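PDB 2HAY: putative NAD(P)H-flavin oxidoreductase from Streptococcus pyogenes serotype M1, which probably uses bound FMN to pass electrons from NAD(P)H to an acceptor, as an oxidoreductase of the nitroreductase family. Local coordinates for the interface of chains A and B. Coordinates in Å, arbitrary orientation; residue numbers count along the deposited sequence, not the author numbering. Chains: chain A/B, Putative NAD(P)H-flavin oxidoreductase.

The interface of chains A and B. Residues chain A 48, 131, 143, 147; chain B 149, 170.
The CB of A:Ser48 packs on the carboxylate carbon CD of B:Glu170 at 3.7 Å. Apolar contact is slight here. The selenium of A:Met131, a selenomethionine, lies 4.0 Å from OE1 of B:Glu170. The ring of A:Trp143 presents its edge, not a face, and CD of B:Glu170 lies in the ring plane.

The polar contact is built on the carboxylate of B:Glu170. Its side chain is extended beyond CG (chi2 -178°) and carries both oxygens across to chain A. OE1 accepts from both A:Trp143 and A:Ser48. The indole NE1 of A:Trp143 reaches it on the syn side at 2.8 Å, in the plane of the ring. The bond is nearly straight, 164° at the hydrogen. The hydroxyl OG of A:Ser48 comes from above the carboxylate plane and bonds to OE1 at 2.6 Å. OG stands anti to the backbone N (chi1 -179°), which points the hydroxyl at OE1.

OE2 meets A:Gln147 tip to tip. The amide NE2 donates to its syn side at 3.0 Å. The amide and carboxylate planes are almost perpendicular. Within chain B, OH of B:Tyr149 donates to OE2 on the anti side. That bond is modelled so short that its exact length is doubtful.

Two backbone groups of chain A fix the amide. NE2 of A:Gln147 also donates to the backbone O of A:Trp143 at 3.1 Å. Its OE1 accepts from the backbone N of A:Ser48 at 2.8 Å. These bonds set the flip of the amide, with NE2 turned to the glutamate.

A:Trp143 and A:Gln147 lie one turn apart on helix 137-161. A:Ser48 begins the 3-10 helix 48-50. B:Glu170 follows strand 165-169, and B:Tyr149 lies on helix 137-162. A:Ser48, A:Gln147, B:Tyr149 and B:Glu170 also line FMN pockets, so this two-fold dimer contact borders the cofactor site.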
# COMPACT_ATOMS: atom_id res chain seq x y z
N SER A 48 6.92 -2.93 7.07
CA SER A 48 8.37 -2.82 7.09
C SER A 48 8.87 -2.91 8.53
O SER A 48 8.31 -2.29 9.43
CB SER A 48 8.77 -1.49 6.48
OG SER A 48 10.17 -1.30 6.45
N MSE A 131 16.94 5.38 3.62
CA MSE A 131 15.67 6.05 3.26
C MSE A 131 15.66 7.57 3.54
O MSE A 131 14.68 8.24 3.23
CB MSE A 131 14.45 5.40 3.94
CG MSE A 131 14.17 3.94 3.53
SE MSE A 131 12.25 3.61 3.46
CE MSE A 131 11.93 4.90 2.03
N TRP A 143 6.31 7.29 5.74
CA TRP A 143 6.79 5.91 5.77
C TRP A 143 5.85 4.91 6.48
O TRP A 143 5.57 3.83 5.96
CB TRP A 143 8.18 5.86 6.40
CG TRP A 143 8.74 4.44 6.61
CD1 TRP A 143 9.00 3.51 5.64
CD2 TRP A 143 9.06 3.82 7.86
NE1 TRP A 143 9.52 2.34 6.21
CE2 TRP A 143 9.54 2.50 7.57
CE3 TRP A 143 9.01 4.24 9.21
CZ2 TRP A 143 9.97 1.60 8.57
CZ3 TRP A 143 9.43 3.34 10.22
CH2 TRP A 143 9.90 2.03 9.89
N GLN A 147 2.96 1.83 4.73
CA GLN A 147 2.68 0.43 5.12
C GLN A 147 1.18 0.17 5.15
O GLN A 147 0.73 -0.93 4.82
CB GLN A 147 3.33 0.00 6.44
CG GLN A 147 4.78 0.49 6.67
CD GLN A 147 5.74 0.08 5.58
OE1 GLN A 147 5.89 -1.11 5.29
NE2 GLN A 147 6.44 1.05 5.01
N TYR B 149 2.46 0.82 -2.91
CA TYR B 149 2.21 -0.13 -1.79
C TYR B 149 0.83 -0.83 -1.90
O TYR B 149 0.70 -1.96 -1.45
CB TYR B 149 2.38 0.54 -0.43
CG TYR B 149 3.83 0.83 -0.09
CD1 TYR B 149 4.51 1.92 -0.68
CD2 TYR B 149 4.52 0.02 0.79
CE1 TYR B 149 5.85 2.17 -0.38
CE2 TYR B 149 5.88 0.27 1.09
CZ TYR B 149 6.53 1.33 0.51
OH TYR B 149 7.84 1.59 0.80
N GLU B 170 12.35 -3.06 1.58
CA GLU B 170 12.76 -1.66 1.68
C GLU B 170 14.20 -1.52 2.16
O GLU B 170 14.70 -0.40 2.23
CB GLU B 170 11.88 -0.89 2.69
CG GLU B 170 10.49 -0.56 2.24
CD GLU B 170 9.71 0.22 3.28
OE1 GLU B 170 10.18 0.32 4.43
OE2 GLU B 170 8.62 0.75 2.96